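Local atomic coordinates of Atp-dependent DNA ligase (Psychromonas sp., PDB entry 4D05), a protein that joins breaks in the DNA backbone at the expense of ATP, probably by way of an enzyme-adenylate intermediate as in other DNA ligases. Residues I6-N11 and T166-D171; N11-I16 and D171-K176. All blocks are in the same frame, centred on the assembly; numbering follows the deposited sequence.

Contact 1: I6-N11 and T166-D171. With SO4 (sulfate ion), chain F.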
ATOM      1  N   ILE A   6      -2.777  -9.162 -13.375  1.00 16.06           N
ATOM      2  CA  ILE A   6      -3.294  -8.759 -12.080  1.00 17.40           C
ATOM      3  C   ILE A   6      -4.015  -7.395 -12.004  1.00 16.46           C
ATOM      4  O   ILE A   6      -3.753  -6.452 -12.782  1.00 17.93           O
ATOM      5  CB  ILE A   6      -2.179  -8.846 -11.046  1.00 16.01           C
ATOM      6  CG1 ILE A   6      -0.997  -7.933 -11.405  1.00 17.96           C
ATOM      7  CG2 ILE A   6      -1.741 -10.249 -10.968  1.00 12.36           C
ATOM      8  CD1 ILE A   6       0.023  -7.776 -10.309  1.00 16.25           C
ATOM      9  N   GLN A   7      -4.922  -7.297 -11.037  1.00 14.45           N
ATOM     10  CA  GLN A   7      -5.686  -6.066 -10.810  1.00 12.72           C
ATOM     11  C   GLN A   7      -4.905  -5.187  -9.927  1.00 13.24           C
ATOM     12  O   GLN A   7      -4.304  -5.706  -8.982  1.00 16.12           O
ATOM     13  CB  GLN A   7      -6.984  -6.374 -10.073  1.00 10.72           C
ATOM     14  CG  GLN A   7      -7.863  -5.166  -9.828  1.00  9.19           C
ATOM     15  CD  GLN A   7      -9.300  -5.645  -9.579  1.00  9.65           C
ATOM     16  OE1 GLN A   7     -10.181  -5.550 -10.420  1.00 14.02           O
ATOM     17  NE2 GLN A   7      -9.501  -6.194  -8.465  1.00  9.49           N
ATOM     18  N   LEU A   8      -4.913  -3.881 -10.210  1.00 11.81           N
ATOM     19  CA  LEU A   8      -4.202  -2.900  -9.417  1.00 16.89           C
ATOM     20  C   LEU A   8      -5.114  -1.857  -8.731  1.00 18.34           C
ATOM     21  O   LEU A   8      -6.188  -1.456  -9.234  1.00 17.40           O
ATOM     22  CB  LEU A   8      -3.155  -2.148 -10.251  1.00 18.85           C
ATOM     23  CG  LEU A   8      -2.199  -2.942 -11.147  1.00 21.38           C
ATOM     24  CD1 LEU A   8      -1.326  -1.927 -11.855  1.00 25.12           C
ATOM     25  CD2 LEU A   8      -1.330  -3.978 -10.363  1.00 22.08           C
ATOM     26  N   ALA A   9      -4.657  -1.415  -7.560  1.00 18.03           N
ATOM     27  CA  ALA A   9      -5.472  -0.532  -6.719  1.00 16.91           C
ATOM     28  C   ALA A   9      -5.283   0.927  -7.073  1.00 17.81           C
ATOM     29  O   ALA A   9      -4.179   1.369  -7.457  1.00 20.39           O
ATOM     30  CB  ALA A   9      -5.129  -0.730  -5.274  1.00 15.69           C
ATOM     31  N   THR A  10      -6.362   1.680  -6.897  1.00 13.70           N
ATOM     32  CA  THR A  10      -6.340   3.153  -6.934  1.00 15.28           C
ATOM     33  C   THR A  10      -6.367   3.770  -5.521  1.00 13.55           C
ATOM     34  O   THR A  10      -6.341   3.037  -4.550  1.00 13.95           O
ATOM     35  CB  THR A  10      -7.522   3.692  -7.729  1.00 15.68           C
ATOM     36  OG1 THR A  10      -8.751   3.148  -7.213  1.00 17.44           O
ATOM     37  CG2 THR A  10      -7.362   3.319  -9.218  1.00 19.47           C
ATOM     38  N   ASN A  11      -6.381   5.106  -5.406  1.00 12.59           N
ATOM     39  CA  ASN A  11      -6.417   5.729  -4.075  1.00 14.76           C
ATOM     40  C   ASN A  11      -7.808   5.934  -3.516  1.00 12.12           C
ATOM     41  O   ASN A  11      -8.758   6.135  -4.260  1.00 14.10           O
ATOM     42  CB  ASN A  11      -5.706   7.068  -4.071  1.00 19.59           C
ATOM     43  CG  ASN A  11      -4.226   6.918  -4.170  1.00 23.28           C
ATOM     44  OD1 ASN A  11      -3.671   5.886  -3.812  1.00 24.20           O
ATOM     45  ND2 ASN A  11      -3.568   7.952  -4.651  1.00 25.42           N
ATOM     46  N   THR A 166      -7.872  -6.604 -15.215  1.00 15.82           N
ATOM     47  CA  THR A 166      -6.413  -6.765 -15.225  1.00 18.80           C
ATOM     48  C   THR A 166      -5.764  -5.412 -15.464  1.00 20.15           C
ATOM     49  O   THR A 166      -5.094  -5.204 -16.462  1.00 21.18           O
ATOM     50  CB  THR A 166      -5.957  -7.774 -16.292  1.00 19.40           C
ATOM     51  OG1 THR A 166      -6.322  -7.326 -17.616  1.00 20.90           O
ATOM     52  CG2 THR A 166      -6.593  -9.108 -16.015  1.00 20.96           C
ATOM     53  N   LYS A 167      -6.039  -4.477 -14.562  1.00 21.94           N
ATOM     54  CA  LYS A 167      -5.541  -3.121 -14.705  1.00 25.26           C
ATOM     55  C   LYS A 167      -5.787  -2.383 -13.420  1.00 20.65           C
ATOM     56  O   LYS A 167      -6.207  -2.999 -12.464  1.00 17.27           O
ATOM     57  CB  LYS A 167      -6.278  -2.406 -15.828  1.00 29.23           C
ATOM     58  CG  LYS A 167      -7.738  -2.244 -15.567  1.00 30.70           C
ATOM     59  CD  LYS A 167      -8.330  -1.271 -16.574  1.00 35.03           C
ATOM     60  CE  LYS A 167      -7.923  -1.631 -17.994  1.00 40.58           C
ATOM     61  NZ  LYS A 167      -8.594  -0.777 -19.021  1.00 44.63           N
ATOM     62  N   ARG A 168      -5.565  -1.060 -13.399  1.00 20.70           N
ATOM     63  CA  ARG A 168      -5.942  -0.267 -12.224  1.00 22.24           C
ATOM     64  C   ARG A 168      -7.457  -0.326 -12.145  1.00 20.66           C
ATOM     65  O   ARG A 168      -8.140  -0.406 -13.165  1.00 23.65           O
ATOM     66  CB  ARG A 168      -5.423   1.191 -12.290  1.00 27.55           C
ATOM     67  CG  ARG A 168      -3.912   1.289 -12.222  1.00 32.13           C
ATOM     68  CD  ARG A 168      -3.351   2.176 -11.082  1.00 35.96           C
ATOM     69  NE  ARG A 168      -1.887   2.043 -11.022  1.00 36.61           N
ATOM     70  CZ  ARG A 168      -1.195   1.447 -10.045  1.00 36.77           C
ATOM     71  NH1 ARG A 168      -1.795   0.947  -8.959  1.00 36.48           N
ATOM     72  NH2 ARG A 168       0.138   1.388 -10.124  1.00 34.70           N
ATOM     73  N   SER A 169      -7.968  -0.417 -10.927  1.00 16.85           N
ATOM     74  CA  SER A 169      -9.394  -0.469 -10.717  1.00 16.00           C
ATOM     75  C   SER A 169      -9.880   0.570  -9.675  1.00 15.83           C
ATOM     76  O   SER A 169      -9.336   0.682  -8.581  1.00 16.30           O
ATOM     77  CB  SER A 169      -9.793  -1.865 -10.274  1.00 15.32           C
ATOM     78  OG  SER A 169     -11.154  -1.846  -9.795  1.00 16.68           O
ATOM     79  N   ARG A 170     -10.923   1.321 -10.026  1.00 15.74           N
ATOM     80  CA  ARG A 170     -11.550   2.229  -9.095  1.00 13.83           C
ATOM     81  C   ARG A 170     -12.334   1.519  -7.977  1.00 14.47           C
ATOM     82  O   ARG A 170     -12.689   2.124  -6.970  1.00 15.65           O
ATOM     83  CB  ARG A 170     -12.519   3.115  -9.826  1.00 16.88           C
ATOM     84  CG  ARG A 170     -11.865   4.133 -10.732  1.00 27.18           C
ATOM     85  CD  ARG A 170     -12.906   4.983 -11.471  1.00 33.59           C
ATOM     86  NE  ARG A 170     -13.690   5.870 -10.594  1.00 37.66           N
ATOM     87  CZ  ARG A 170     -13.290   7.076 -10.184  1.00 39.47           C
ATOM     88  NH1 ARG A 170     -12.096   7.552 -10.528  1.00 41.83           N
ATOM     89  NH2 ARG A 170     -14.078   7.807  -9.409  1.00 39.13           N
ATOM     90  N   ASP A 171     -12.624   0.243  -8.183  1.00 11.40           N
ATOM     91  CA  ASP A 171     -13.342  -0.534  -7.199  1.00  8.03           C
ATOM     92  C   ASP A 171     -12.415  -1.106  -6.124  1.00  7.22           C
ATOM     93  O   ASP A 171     -12.887  -1.679  -5.153  1.00  7.57           O
ATOM     94  CB  ASP A 171     -14.055  -1.663  -7.864  1.00 13.59           C
ATOM     95  CG  ASP A 171     -15.259  -1.206  -8.621  1.00 18.67           C
ATOM     96  OD1 ASP A 171     -15.832  -0.136  -8.293  1.00 22.28           O
ATOM     97  OD2 ASP A 171     -15.588  -1.906  -9.562  1.00 22.05           O
TER
HETATM   98  S   SO4 F1261       0.778  -1.081  -6.722  0.77 40.40           S
HETATM   99  O1  SO4 F1261       1.378  -0.800  -5.413  0.77 36.87           O
HETATM  100  O2  SO4 F1261       1.034  -2.471  -7.146  0.77 39.69           O
HETATM  101  O3  SO4 F1261      -0.680  -0.914  -6.664  0.77 41.77           O
HETATM  102  O4  SO4 F1261       1.347  -0.161  -7.722  0.77 36.02           O
HETATM  103  O   HOH W   1     -12.667  -4.176 -10.461  1.00 14.69           O
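A parallel pair of strands at one edge of a mixed sheet in the ATP-dependent ligase domain forms this contact. Strand 8-11 runs beside the short strand 168-169, with L8 paired to R168. Backbone bonds leave L8 both ways. L8 N donates to K167 O at 2.7 Å, almost straight at 175° but from above the carbonyl plane. Its O accepts from S169 N, nearly along the C=O axis.

R168 carries most of the side-chain contact. Its chain bends at chi2 (-124°), which turns the guanidinium back over strand 8-11. R168 NH1 donates to A9 O at 2.8 Å, with the oxygen near the guanidinium plane. L8 CD1 lies over the centre of one guanidinium face, 3.8 Å above it. R168 NH1 and NH2 also donate to two oxygens of a sulfate ion, NH2 reaching O4 at 3.1 Å.

A9 and S169 point to the other face of the sheet. The Q7 side chain, with CG anti to the backbone N, extends alongside S169, and Q7 OE1 comes within 3.7 Å of S169 CB. Q7 OE1 accepts from Q165 N and from a water that in turn accepts from S169 OG. S169 OG also accepts from D171 N, forming an ST turn where the chain turns its corner. An alanine in place of Q7 would lose the amide oxygen and would probably loosen the loop at Q165 and the water link to S169.

The R168 guanidinium is thus gripped by a carbonyl and by an anion while a leucine methyl covers one face. Together these contacts probably hold its rotation and turn its positive charge to the sulfate, which probably came from the crystallisation liquor.

Contact 2: N11-I16 and D171-K176. With AMP (adenosine monophosphate), chain H; SO4 (sulfate ion), chain F.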
ATOM      1  N   ASN A  11      -6.381   5.106  -5.406  1.00 12.59           N
ATOM      2  CA  ASN A  11      -6.417   5.729  -4.075  1.00 14.76           C
ATOM      3  C   ASN A  11      -7.808   5.934  -3.516  1.00 12.12           C
ATOM      4  O   ASN A  11      -8.758   6.135  -4.260  1.00 14.10           O
ATOM      5  CB  ASN A  11      -5.706   7.068  -4.071  1.00 19.59           C
ATOM      6  CG  ASN A  11      -4.226   6.918  -4.170  1.00 23.28           C
ATOM      7  OD1 ASN A  11      -3.671   5.886  -3.812  1.00 24.20           O
ATOM      8  ND2 ASN A  11      -3.568   7.952  -4.651  1.00 25.42           N
ATOM      9  N   TYR A  12      -7.912   5.853  -2.195  1.00 12.23           N
ATOM     10  CA  TYR A  12      -9.154   6.131  -1.486  1.00 10.84           C
ATOM     11  C   TYR A  12      -9.784   7.461  -1.936  1.00 11.74           C
ATOM     12  O   TYR A  12      -9.076   8.467  -2.165  1.00 14.45           O
ATOM     13  CB  TYR A  12      -8.862   6.174   0.016  1.00 12.75           C
ATOM     14  CG  TYR A  12     -10.048   6.538   0.846  1.00 11.98           C
ATOM     15  CD1 TYR A  12     -11.042   5.612   1.108  1.00 12.68           C
ATOM     16  CD2 TYR A  12     -10.172   7.807   1.376  1.00 11.23           C
ATOM     17  CE1 TYR A  12     -12.143   5.938   1.831  1.00 12.86           C
ATOM     18  CE2 TYR A  12     -11.260   8.154   2.105  1.00 11.68           C
ATOM     19  CZ  TYR A  12     -12.243   7.205   2.349  1.00 13.95           C
ATOM     20  OH  TYR A  12     -13.330   7.536   3.097  1.00 17.68           O
ATOM     21  N   ARG A  13     -11.100   7.436  -2.107  1.00 12.13           N
ATOM     22  CA  ARG A  13     -11.919   8.611  -2.438  1.00 14.84           C
ATOM     23  C   ARG A  13     -12.962   8.851  -1.353  1.00 14.44           C
ATOM     24  O   ARG A  13     -13.652   7.924  -0.956  1.00 15.16           O
ATOM     25  CB  ARG A  13     -12.586   8.410  -3.803  1.00 16.27           C
ATOM     26  CG  ARG A  13     -11.568   8.202  -4.943  1.00 19.47           C
ATOM     27  CD  ARG A  13     -12.233   7.900  -6.299  1.00 24.37           C
ATOM     28  NE  ARG A  13     -12.663   6.494  -6.420  1.00 32.64           N
ATOM     29  CZ  ARG A  13     -13.919   6.072  -6.347  1.00 36.26           C
ATOM     30  NH1 ARG A  13     -14.919   6.942  -6.163  1.00 40.99           N
ATOM     31  NH2 ARG A  13     -14.188   4.772  -6.472  1.00 32.89           N
ATOM     32  N   GLN A  14     -13.074  10.098  -0.879  1.00 17.55           N
ATOM     33  CA  GLN A  14     -13.971  10.441   0.235  1.00 20.81           C
ATOM     34  C   GLN A  14     -15.434  10.180  -0.022  1.00 21.50           C
ATOM     35  O   GLN A  14     -16.197   9.914   0.914  1.00 23.00           O
ATOM     36  CB  GLN A  14     -13.867  11.940   0.595  1.00 24.77           C
ATOM     37  CG  GLN A  14     -12.518  12.393   0.979  1.00 30.86           C
ATOM     38  CD  GLN A  14     -12.550  13.748   1.661  1.00 33.95           C
ATOM     39  OE1 GLN A  14     -13.574  14.449   1.653  1.00 34.36           O
ATOM     40  NE2 GLN A  14     -11.431  14.120   2.264  1.00 34.32           N
ATOM     41  N   ASP A  15     -15.857  10.301  -1.270  1.00 19.89           N
ATOM     42  CA  ASP A  15     -17.287  10.322  -1.523  1.00 21.46           C
ATOM     43  C   ASP A  15     -17.852   8.947  -1.885  1.00 21.56           C
ATOM     44  O   ASP A  15     -18.886   8.839  -2.525  1.00 27.79           O
ATOM     45  CB  ASP A  15     -17.631  11.348  -2.596  1.00 28.56           C
ATOM     46  CG  ASP A  15     -17.197  10.922  -3.962  1.00 36.23           C
ATOM     47  OD1 ASP A  15     -16.212  10.154  -4.056  1.00 41.20           O
ATOM     48  OD2 ASP A  15     -17.847  11.351  -4.941  1.00 39.95           O
ATOM     49  N   ILE A  16     -17.201   7.889  -1.454  1.00 17.22           N
ATOM     50  CA  ILE A  16     -17.758   6.552  -1.689  1.00 16.36           C
ATOM     51  C   ILE A  16     -18.854   6.223  -0.672  1.00 15.57           C
ATOM     52  O   ILE A  16     -18.977   6.866   0.378  1.00 18.37           O
ATOM     53  CB  ILE A  16     -16.667   5.488  -1.583  1.00 15.92           C
ATOM     54  CG1 ILE A  16     -16.011   5.560  -0.193  1.00 17.47           C
ATOM     55  CG2 ILE A  16     -15.636   5.702  -2.706  1.00 15.49           C
ATOM     56  CD1 ILE A  16     -14.954   4.460   0.062  1.00 19.03           C
ATOM     57  N   ASP A 171     -12.624   0.243  -8.183  1.00 11.40           N
ATOM     58  CA  ASP A 171     -13.342  -0.534  -7.199  1.00  8.03           C
ATOM     59  C   ASP A 171     -12.415  -1.106  -6.124  1.00  7.22           C
ATOM     60  O   ASP A 171     -12.887  -1.679  -5.153  1.00  7.57           O
ATOM     61  CB  ASP A 171     -14.055  -1.663  -7.864  1.00 13.59           C
ATOM     62  CG  ASP A 171     -15.259  -1.206  -8.621  1.00 18.67           C
ATOM     63  OD1 ASP A 171     -15.832  -0.136  -8.293  1.00 22.28           O
ATOM     64  OD2 ASP A 171     -15.588  -1.906  -9.562  1.00 22.05           O
ATOM     65  N   LEU A 172     -11.103  -0.985  -6.324  1.00  6.23           N
ATOM     66  CA  LEU A 172     -10.129  -1.440  -5.357  1.00  6.59           C
ATOM     67  C   LEU A 172      -9.290  -0.240  -4.938  1.00  7.74           C
ATOM     68  O   LEU A 172      -8.609   0.330  -5.775  1.00  9.62           O
ATOM     69  CB  LEU A 172      -9.210  -2.503  -5.998  1.00  6.65           C
ATOM     70  CG  LEU A 172      -8.144  -3.107  -5.088  1.00  9.18           C
ATOM     71  CD1 LEU A 172      -8.734  -3.885  -3.916  1.00  7.59           C
ATOM     72  CD2 LEU A 172      -7.163  -4.006  -5.846  1.00 10.34           C
HETATM   73  N   MSE A 173      -9.351   0.137  -3.677  1.00  6.47           N
HETATM   74  CA  MSE A 173      -8.673   1.346  -3.206  1.00  6.41           C
HETATM   75  C   MSE A 173      -7.744   1.111  -2.004  1.00  6.68           C
HETATM   76  O   MSE A 173      -8.051   0.324  -1.122  1.00  6.18           O
HETATM   77  CB  MSE A 173      -9.705   2.386  -2.812  1.00  7.69           C
HETATM   78  CG  MSE A 173     -10.522   2.913  -3.964  1.00 11.19           C
HETATM   79 SE   MSE A 173     -11.960   4.092  -3.376  1.00 14.54          SE
HETATM   80  CE  MSE A 173     -13.161   2.717  -2.786  1.00 15.44           C
ATOM     81  N   LYS A 174      -6.628   1.840  -2.001  1.00  7.40           N
ATOM     82  CA  LYS A 174      -5.682   1.854  -0.899  1.00  8.32           C
ATOM     83  C   LYS A 174      -6.067   2.969   0.026  1.00  7.55           C
ATOM     84  O   LYS A 174      -6.338   4.067  -0.420  1.00  7.61           O
ATOM     85  CB  LYS A 174      -4.244   2.194  -1.367  1.00 12.20           C
ATOM     86  CG  LYS A 174      -3.729   1.365  -2.460  1.00 15.91           C
ATOM     87  CD  LYS A 174      -2.365   1.911  -2.970  1.00 17.13           C
ATOM     88  CE  LYS A 174      -1.767   0.915  -3.902  1.00 21.25           C
ATOM     89  NZ  LYS A 174      -0.339   1.206  -4.154  1.00 21.04           N
ATOM     90  N   LEU A 175      -5.983   2.711   1.322  1.00  5.31           N
ATOM     91  CA  LEU A 175      -6.187   3.761   2.324  1.00  5.90           C
ATOM     92  C   LEU A 175      -5.042   3.736   3.326  1.00  5.96           C
ATOM     93  O   LEU A 175      -4.912   2.819   4.149  1.00  5.75           O
ATOM     94  CB  LEU A 175      -7.540   3.566   3.015  1.00  7.04           C
ATOM     95  CG  LEU A 175      -7.783   4.465   4.219  1.00  6.43           C
ATOM     96  CD1 LEU A 175      -7.648   5.925   3.883  1.00  8.52           C
ATOM     97  CD2 LEU A 175      -9.179   4.175   4.779  1.00  8.10           C
ATOM     98  N   LYS A 176      -4.185   4.753   3.251  1.00  8.58           N
ATOM     99  CA  LYS A 176      -3.126   4.920   4.243  1.00  8.95           C
ATOM    100  C   LYS A 176      -3.361   6.261   4.908  1.00  8.53           C
ATOM    101  O   LYS A 176      -4.115   7.100   4.393  1.00 10.74           O
ATOM    102  CB  LYS A 176      -1.737   4.845   3.589  1.00 12.35           C
ATOM    103  CG  LYS A 176      -1.402   3.438   3.079  1.00 15.16           C
ATOM    104  CD  LYS A 176      -0.001   3.306   2.520  1.00 19.69           C
ATOM    105  CE  LYS A 176       1.024   3.200   3.644  1.00 26.33           C
ATOM    106  NZ  LYS A 176       2.356   2.662   3.161  1.00 30.57           N
TER
HETATM  107  P   AMP H1263       0.859  -0.265  -1.001  1.00 19.70           P
HETATM  108  O1P AMP H1263       0.711   1.098  -1.616  1.00 21.39           O
HETATM  109  O2P AMP H1263       2.189  -0.935  -0.707  1.00 21.02           O
HETATM  110  O5' AMP H1263      -0.107  -1.230  -1.808  1.00 16.59           O
HETATM  111  C5' AMP H1263      -0.208  -2.528  -1.267  1.00 19.09           C
HETATM  112  C4' AMP H1263      -0.066  -3.478  -2.416  1.00 15.89           C
HETATM  113  O4' AMP H1263      -0.205  -4.816  -1.988  1.00 13.75           O
HETATM  114  C3' AMP H1263      -1.162  -3.172  -3.379  1.00 21.57           C
HETATM  115  O3' AMP H1263      -0.522  -3.203  -4.665  1.00 23.92           O
HETATM  116  C2' AMP H1263      -2.136  -4.302  -3.208  1.00 20.08           C
HETATM  117  O2' AMP H1263      -2.501  -4.514  -4.574  1.00 22.04           O
HETATM  118  C1' AMP H1263      -1.403  -5.431  -2.424  1.00 14.59           C
HETATM  119  N9  AMP H1263      -2.110  -5.761  -1.140  1.00 11.38           N
HETATM  120  C8  AMP H1263      -1.638  -5.858   0.135  1.00  8.92           C
HETATM  121  N7  AMP H1263      -2.612  -6.140   1.037  1.00  8.16           N
HETATM  122  C5  AMP H1263      -3.735  -6.283   0.296  1.00  5.99           C
HETATM  123  C6  AMP H1263      -5.147  -6.532   0.599  1.00  4.91           C
HETATM  124  N6  AMP H1263      -5.526  -6.745   1.868  1.00  5.95           N
HETATM  125  N1  AMP H1263      -5.981  -6.583  -0.445  1.00  6.63           N
HETATM  126  C2  AMP H1263      -5.616  -6.322  -1.708  1.00  7.36           C
HETATM  127  N3  AMP H1263      -4.368  -6.071  -2.064  1.00  7.24           N
HETATM  128  C4  AMP H1263      -3.405  -6.034  -1.111  1.00  7.09           C
HETATM  129  S   SO4 F1261       0.778  -1.081  -6.722  0.77 40.40           S
HETATM  130  O1  SO4 F1261       1.378  -0.800  -5.413  0.77 36.87           O
HETATM  131  O2  SO4 F1261       1.034  -2.471  -7.146  0.77 39.69           O
HETATM  132  O3  SO4 F1261      -0.680  -0.914  -6.664  0.77 41.77           O
HETATM  133  O4  SO4 F1261       1.347  -0.161  -7.722  0.77 36.02           O
HETATM  134  O   HOH W   2     -15.948   2.105  -6.620  0.77 16.97           O
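N11 pairs in parallel with K174, and Y12 N donates to K174 O at 3.0 Å, in the carbonyl plane, just where the chain leaves strand 8-11 for a loop. Strand 173-175 carries K174, a residue of the AMP pocket, in the adenylation (nucleotidyltransferase) domain of the ligase. K174 and K176 are consistent with the K-x-K of nucleotidyltransferase motif V. The loop turns back through a type I beta turn from R13 to I16.

M173, a selenomethionine in this crystal, points toward the loop and touches N11, Y12, R13 and I16. Its CG lies against N11 O. M173 SE sits 3.7 Å from R13 N. The bend at chi3 (-78°) then swings the methyl CE of M173 to I16 CD1, which it meets tip to tip at 3.8 Å, with I16 CG2 close by. The R13 side chain crosses M173 at about a right angle, and its guanidinium lies obliquely to SE. R13 NH2 donates to R170 O. A water joins R13 NH2, weakly, to D171 OD1.

Y12 and L175 lie side by side and point the same way. Each has CG anti to its backbone N. L175 CD1 sits over one face of the Y12 ring, 4.3 Å from the centroid and 27° off the normal, a CH-pi contact. Helix 137-149 covers this pair, with L140 touching both side chains.

K174 leaves the loop behind. N11 OD1 passes its CD, but the chain is extended beyond CG and carries the ammonium to the nucleotide. The phosphate and the sulfate would both probably favour the charged form of the lysine. K174 NZ donates to AMP O1P at 2.7 Å and to sulfate O1 at 2.9 Å, with longer, weak bonds to AMP O5' and sulfate O3.

Overall arrangement
Contacts 1 and 2 lie on the two sides of strand 8-11 in one sheet, their centres about 11 Å apart. They share N11 and D171. Between 168-169 and 173-175 the chain turns a corner and crosses to the other side of strand 8-11, which therefore lies between them. T10 joins the two: T10 N is 2.9 Å from L172 O and T10 O is 2.8 Å from K174 N, both probable hydrogen bonds. The two contacts converge on the sulfate, which binds R168 from contact 1 and K174 from contact 2, with K42 as a further partner. K174 also holds the AMP phosphate, and the side chain of A9 lies about 5 Å from the nucleotide.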